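Local coordinates for protein GCN5-related N-acetyltransferase (Arthrobacter sp., PDB 2R1I) that probably transfers an acetyl group from acetyl-coenzyme A to a substrate not yet identified, as a member of the GNAT family, at residues V71-A83 with L114-V126. Sequence-based numbering, arbitrary orientation.
Sequences VVLLAGEPPTGLA and LGSALLAASCGLV
L118 lies over the hairpin with its two methyls parted between the strands: CD2 settles near L73, 3.7 Å from L73 O, while CD1 rests on the backbone of G81 and L82, coming within 3.6 Å of L82 N. Its branch point CG touches A75 CB at 3.8 Å. Chi1 of -81° turns CG away from the carbonyl carbon and onto A75, and chi2 of 162° then splits the methyls between the strands. The glycine at 81 suits this fit, since a CB there would come tight against L118 CD1. One turn back, L114 continues the row, CD2 meeting A75 CB and CD1 reaching T80 OG1, the two side chains crossing at about a right angle. A classic beta bulge sets T80 and G81 together opposite A75, and A75 O accepts from both of their backbone N-H groups.

Further along the helix, L73 divides its methyls too: CD1 packs on A121 CB (3.7 Å) and beside S122, whereas CD2 meets L125 CD1, the two side chains running alongside each other but pointing opposite ways. V71 CG1 closes this end against the same methyl; both contacts hold for one of two modelled conformers of L125 and are less certain. S122 OG sits 3.8 Å from A83 CB, yet its hydrogen bond turns back to L118 O (2.8 Å), arriving above the carbonyl plane, on the opposite face from S122 N.

With L118 cut back to an alanine, A75, L73 and the G81-L82 backbone would probably lose their shared apolar partner, opening a gap under the helix. L103 flanks L118 from strand 97-104, so helix 109-128 packs across several strands of the GNAT sheet. No hydrogen bond joins the two segments; the helix is held to the hairpin by apolar packing, with the serine hydroxyl satisfied inside its own helix.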
ATOM      1  N   VAL A  71      -0.735  -9.980   8.340  1.00 23.86           N
ATOM      2  CA  VAL A  71      -1.596 -10.741   9.241  1.00 24.65           C
ATOM      3  C   VAL A  71      -2.629 -11.453   8.368  1.00 24.47           C
ATOM      4  O   VAL A  71      -3.135 -10.900   7.391  1.00 26.09           O
ATOM      5  CB  VAL A  71      -2.291  -9.782  10.260  1.00 25.81           C
ATOM      6  CG1 VAL A  71      -3.439 -10.567  11.017  1.00 26.02           C
ATOM      7  CG2 VAL A  71      -1.255  -9.082  11.211  1.00 27.83           C
ATOM      8  N   VAL A  72      -2.910 -12.714   8.693  1.00 22.58           N
ATOM      9  CA  VAL A  72      -3.879 -13.528   7.936  1.00 22.04           C
ATOM     10  C   VAL A  72      -4.986 -13.945   8.910  1.00 23.89           C
ATOM     11  O   VAL A  72      -4.718 -14.394  10.030  1.00 24.21           O
ATOM     12  CB  VAL A  72      -3.260 -14.740   7.254  1.00 25.08           C
ATOM     13  CG1 VAL A  72      -4.372 -15.660   6.662  1.00 24.84           C
ATOM     14  CG2 VAL A  72      -2.201 -14.277   6.211  1.00 24.19           C
ATOM     15  N   LEU A  73      -6.223 -13.693   8.478  1.00 24.26           N
ATOM     16  CA  LEU A  73      -7.448 -14.115   9.217  1.00 22.93           C
ATOM     17  C   LEU A  73      -8.090 -15.276   8.459  1.00 22.23           C
ATOM     18  O   LEU A  73      -8.141 -15.252   7.205  1.00 23.97           O
ATOM     19  CB  LEU A  73      -8.460 -12.984   9.466  1.00 22.25           C
ATOM     20  CG  LEU A  73      -7.963 -11.751  10.218  1.00 29.37           C
ATOM     21  CD1 LEU A  73      -9.060 -10.719  10.363  1.00 31.12           C
ATOM     22  CD2 LEU A  73      -7.360 -12.136  11.563  1.00 31.15           C
ATOM     23  N   LEU A  74      -8.574 -16.281   9.209  1.00 23.15           N
ATOM     24  CA  LEU A  74      -9.187 -17.479   8.666  1.00 23.87           C
ATOM     25  C   LEU A  74     -10.643 -17.577   9.137  1.00 25.08           C
ATOM     26  O   LEU A  74     -10.927 -17.310  10.303  1.00 27.22           O
ATOM     27  CB  LEU A  74      -8.460 -18.736   9.136  1.00 23.46           C
ATOM     28  CG  LEU A  74      -7.000 -18.862   8.692  1.00 26.94           C
ATOM     29  CD1 LEU A  74      -6.331 -20.009   9.390  1.00 27.92           C
ATOM     30  CD2 LEU A  74      -6.947 -19.040   7.196  1.00 27.43           C
ATOM     31  N   ALA A  75     -11.523 -17.931   8.205  1.00 26.34           N
ATOM     32  CA  ALA A  75     -12.969 -18.122   8.442  1.00 28.74           C
ATOM     33  C   ALA A  75     -13.333 -19.562   8.076  1.00 29.05           C
ATOM     34  O   ALA A  75     -12.987 -20.045   6.988  1.00 27.11           O
ATOM     35  CB  ALA A  75     -13.756 -17.177   7.595  1.00 28.82           C
ATOM     36  N   GLY A  76     -14.030 -20.224   8.988  1.00 34.06           N
ATOM     37  CA  GLY A  76     -14.510 -21.588   8.775  1.00 35.46           C
ATOM     38  C   GLY A  76     -13.706 -22.602   9.555  1.00 36.61           C
ATOM     39  O   GLY A  76     -12.572 -22.373   9.926  1.00 31.97           O
ATOM     40  N   GLU A  77     -14.323 -23.748   9.829  1.00 38.50           N
ATOM     41  CA  GLU A  77     -13.576 -24.858  10.378  1.00 41.00           C
ATOM     42  C   GLU A  77     -14.127 -26.120   9.708  1.00 40.01           C
ATOM     43  O   GLU A  77     -15.238 -26.539   9.995  1.00 41.86           O
ATOM     44  CB  GLU A  77     -13.685 -24.883  11.909  1.00 42.50           C
ATOM     45  CG  GLU A  77     -12.772 -25.926  12.583  1.00 49.56           C
ATOM     46  CD  GLU A  77     -11.318 -25.846  12.114  1.00 57.10           C
ATOM     47  OE1 GLU A  77     -10.721 -24.745  12.201  1.00 56.70           O
ATOM     48  OE2 GLU A  77     -10.781 -26.889  11.659  1.00 59.05           O
ATOM     49  N   PRO A  78     -13.384 -26.676   8.735  1.00 37.71           N
ATOM     50  CA  PRO A  78     -12.050 -26.232   8.317  1.00 36.04           C
ATOM     51  C   PRO A  78     -12.112 -24.853   7.649  1.00 30.61           C
ATOM     52  O   PRO A  78     -13.162 -24.451   7.152  1.00 26.70           O
ATOM     53  CB  PRO A  78     -11.647 -27.294   7.290  1.00 37.32           C
ATOM     54  CG  PRO A  78     -12.956 -27.751   6.715  1.00 40.68           C
ATOM     55  CD  PRO A  78     -13.875 -27.793   7.902  1.00 35.48           C
ATOM     56  N   PRO A  79     -10.992 -24.107   7.639  1.00 30.00           N
ATOM     57  CA  PRO A  79     -11.066 -22.805   6.957  1.00 30.50           C
ATOM     58  C   PRO A  79     -11.389 -22.873   5.448  1.00 31.98           C
ATOM     59  O   PRO A  79     -10.783 -23.665   4.700  1.00 30.68           O
ATOM     60  CB  PRO A  79      -9.680 -22.211   7.188  1.00 30.65           C
ATOM     61  CG  PRO A  79      -9.034 -23.019   8.264  1.00 34.58           C
ATOM     62  CD  PRO A  79      -9.685 -24.370   8.246  1.00 29.47           C
ATOM     63  N   THR A  80     -12.357 -22.067   5.019  1.00 30.03           N
ATOM     64  CA  THR A  80     -12.721 -21.967   3.597  1.00 30.82           C
ATOM     65  C   THR A  80     -12.620 -20.562   2.998  1.00 29.76           C
ATOM     66  O   THR A  80     -12.881 -20.358   1.792  1.00 30.52           O
ATOM     67  CB  THR A  80     -14.132 -22.498   3.370  1.00 29.97           C
ATOM     68  OG1 THR A  80     -15.061 -21.729   4.142  1.00 29.46           O
ATOM     69  CG2 THR A  80     -14.209 -23.974   3.788  1.00 30.08           C
ATOM     70  N   GLY A  81     -12.261 -19.612   3.837  1.00 27.41           N
ATOM     71  CA  GLY A  81     -11.990 -18.232   3.423  1.00 25.44           C
ATOM     72  C   GLY A  81     -10.883 -17.607   4.252  1.00 26.18           C
ATOM     73  O   GLY A  81     -10.642 -17.976   5.393  1.00 25.78           O
ATOM     74  N   LEU A  82     -10.239 -16.627   3.665  1.00 23.78           N
ATOM     75  CA  LEU A  82      -9.186 -15.909   4.361  1.00 25.32           C
ATOM     76  C   LEU A  82      -9.093 -14.462   3.925  1.00 25.04           C
ATOM     77  O   LEU A  82      -9.578 -14.107   2.827  1.00 25.49           O
ATOM     78  CB  LEU A  82      -7.851 -16.635   4.175  1.00 27.53           C
ATOM     79  CG  LEU A  82      -7.167 -16.774   2.823  1.00 28.98           C
ATOM     80  CD1 LEU A  82      -6.583 -15.459   2.292  1.00 28.09           C
ATOM     81  CD2 LEU A  82      -6.022 -17.795   2.935  1.00 33.21           C
ATOM     82  N   ALA A  83      -8.507 -13.646   4.804  1.00 24.74           N
ATOM     83  CA  ALA A  83      -8.116 -12.278   4.507  1.00 22.25           C
ATOM     84  C   ALA A  83      -6.622 -12.099   4.822  1.00 25.10           C
ATOM     85  O   ALA A  83      -6.143 -12.678   5.808  1.00 25.91           O
ATOM     86  CB  ALA A  83      -8.928 -11.314   5.327  1.00 23.90           C
ATOM     87  N   LEU A 114     -19.041 -15.196   4.407  1.00 26.20           N
ATOM     88  CA  LEU A 114     -17.720 -15.323   5.034  1.00 29.51           C
ATOM     89  C   LEU A 114     -16.891 -14.080   4.701  1.00 26.02           C
ATOM     90  O   LEU A 114     -16.227 -13.504   5.552  1.00 30.76           O
ATOM     91  CB  LEU A 114     -16.992 -16.585   4.559  1.00 31.51           C
ATOM     92  CG  LEU A 114     -17.403 -17.966   5.102  1.00 32.82           C
ATOM     93  CD1 LEU A 114     -16.382 -19.004   4.603  1.00 36.56           C
ATOM     94  CD2 LEU A 114     -17.525 -17.992   6.632  1.00 31.00           C
ATOM     95  N   GLY A 115     -16.913 -13.660   3.436  1.00 26.19           N
ATOM     96  CA  GLY A 115     -16.216 -12.424   3.041  1.00 25.15           C
ATOM     97  C   GLY A 115     -16.632 -11.238   3.900  1.00 26.30           C
ATOM     98  O   GLY A 115     -15.787 -10.479   4.387  1.00 26.42           O
ATOM     99  N   SER A 116     -17.937 -11.095   4.111  1.00 25.37           N
ATOM    100  CA  SER A 116     -18.465 -10.008   4.928  1.00 24.79           C
ATOM    101  C   SER A 116     -17.943 -10.072   6.396  1.00 21.45           C
ATOM    102  O   SER A 116     -17.512  -9.071   6.965  1.00 25.62           O
ATOM    103  CB  SER A 116     -19.998  -9.979   4.851  1.00 24.07           C
ATOM    104  OG  SER A 116     -20.461  -8.811   5.445  1.00 29.70           O
ATOM    105  N   ALA A 117     -17.890 -11.273   6.950  1.00 22.20           N
ATOM    106  CA  ALA A 117     -17.316 -11.516   8.301  1.00 22.40           C
ATOM    107  C   ALA A 117     -15.798 -11.224   8.362  1.00 25.83           C
ATOM    108  O   ALA A 117     -15.276 -10.667   9.331  1.00 23.85           O
ATOM    109  CB  ALA A 117     -17.588 -13.013   8.727  1.00 21.89           C
ATOM    110  N   LEU A 118     -15.098 -11.644   7.326  1.00 25.73           N
ATOM    111  CA  LEU A 118     -13.653 -11.438   7.278  1.00 25.66           C
ATOM    112  C   LEU A 118     -13.332  -9.935   7.224  1.00 26.86           C
ATOM    113  O   LEU A 118     -12.366  -9.478   7.866  1.00 27.81           O
ATOM    114  CB  LEU A 118     -13.077 -12.203   6.098  1.00 28.61           C
ATOM    115  CG  LEU A 118     -12.863 -13.702   6.369  1.00 28.17           C
ATOM    116  CD1 LEU A 118     -12.702 -14.490   5.079  1.00 27.48           C
ATOM    117  CD2 LEU A 118     -11.612 -13.905   7.302  1.00 28.67           C
ATOM    118  N   LEU A 119     -14.121  -9.189   6.441  1.00 26.88           N
ATOM    119  CA  LEU A 119     -13.900  -7.739   6.321  1.00 24.66           C
ATOM    120  C   LEU A 119     -14.109  -7.029   7.671  1.00 27.42           C
ATOM    121  O   LEU A 119     -13.324  -6.192   8.092  1.00 29.13           O
ATOM    122  CB  LEU A 119     -14.744  -7.118   5.195  1.00 25.82           C
ATOM    123  CG  LEU A 119     -14.610  -5.587   5.071  1.00 26.51           C
ATOM    124  CD1 LEU A 119     -13.111  -5.237   4.815  1.00 28.33           C
ATOM    125  CD2 LEU A 119     -15.518  -5.021   3.992  1.00 27.10           C
ATOM    126  N   ALA A 120     -15.192  -7.376   8.355  1.00 26.19           N
ATOM    127  CA  ALA A 120     -15.474  -6.798   9.653  1.00 25.77           C
ATOM    128  C   ALA A 120     -14.385  -7.114  10.676  1.00 26.51           C
ATOM    129  O   ALA A 120     -13.953  -6.239  11.446  1.00 29.03           O
ATOM    130  CB  ALA A 120     -16.905  -7.253  10.130  1.00 24.57           C
ATOM    131  N   ALA A 121     -13.908  -8.355  10.692  1.00 28.92           N
ATOM    132  CA  ALA A 121     -12.831  -8.731  11.597  1.00 27.93           C
ATOM    133  C   ALA A 121     -11.533  -7.949  11.266  1.00 25.62           C
ATOM    134  O   ALA A 121     -10.800  -7.542  12.176  1.00 27.79           O
ATOM    135  CB  ALA A 121     -12.593 -10.255  11.531  1.00 25.30           C
ATOM    136  N   SER A 122     -11.270  -7.743   9.971  1.00 28.78           N
ATOM    137  CA  SER A 122     -10.089  -6.955   9.499  1.00 26.27           C
ATOM    138  C   SER A 122     -10.162  -5.516   9.999  1.00 27.87           C
ATOM    139  O   SER A 122      -9.207  -4.996  10.526  1.00 28.63           O
ATOM    140  CB  SER A 122      -9.999  -6.963   7.972  1.00 23.96           C
ATOM    141  OG  SER A 122      -9.852  -8.298   7.444  1.00 26.04           O
ATOM    142  N   CYS A 123     -11.333  -4.882   9.918  1.00 25.70           N
ATOM    143  CA  CYS A 123     -11.440  -3.521  10.413  1.00 27.39           C
ATOM    144  C   CYS A 123     -11.151  -3.436  11.919  1.00 26.97           C
ATOM    145  O   CYS A 123     -10.468  -2.526  12.376  1.00 29.09           O
ATOM    146  CB  CYS A 123     -12.805  -2.942  10.091  1.00 23.51           C
ATOM    147  SG  CYS A 123     -13.101  -2.691   8.365  1.00 30.99           S
ATOM    148  N   GLY A 124     -11.669  -4.393  12.687  1.00 29.67           N
ATOM    149  CA  GLY A 124     -11.406  -4.470  14.114  1.00 27.12           C
ATOM    150  C   GLY A 124      -9.941  -4.635  14.464  1.00 29.65           C
ATOM    151  O   GLY A 124      -9.420  -3.995  15.360  1.00 28.33           O
ATOM    152  N   LEU A 125      -9.283  -5.514  13.736  0.50 29.00           N
ATOM    153  CA  LEU A 125      -7.871  -5.732  13.946  0.50 29.38           C
ATOM    154  C   LEU A 125      -7.044  -4.480  13.620  0.50 27.84           C
ATOM    155  O   LEU A 125      -6.163  -4.132  14.374  0.50 28.21           O
ATOM    156  CB  LEU A 125      -7.422  -6.947  13.157  0.50 30.27           C
ATOM    157  CG  LEU A 125      -6.060  -7.514  13.547  0.50 32.89           C
ATOM    158  CD1 LEU A 125      -6.097  -9.016  13.604  0.50 32.39           C
ATOM    159  CD2 LEU A 125      -5.075  -7.017  12.541  0.50 30.91           C
ATOM    160  N   VAL A 126      -7.362  -3.793  12.525  1.00 29.37           N
ATOM    161  CA  VAL A 126      -6.699  -2.534  12.184  1.00 27.44           C
ATOM    162  C   VAL A 126      -6.859  -1.487  13.291  1.00 27.88           C
ATOM    163  O   VAL A 126      -5.874  -0.863  13.724  1.00 26.90           O
ATOM    164  CB  VAL A 126      -7.150  -2.007  10.773  1.00 27.45           C
ATOM    165  CG1 VAL A 126      -6.552  -0.607  10.492  1.00 30.60           C
ATOM    166  CG2 VAL A 126      -6.802  -3.028   9.656  1.00 27.59           C
TER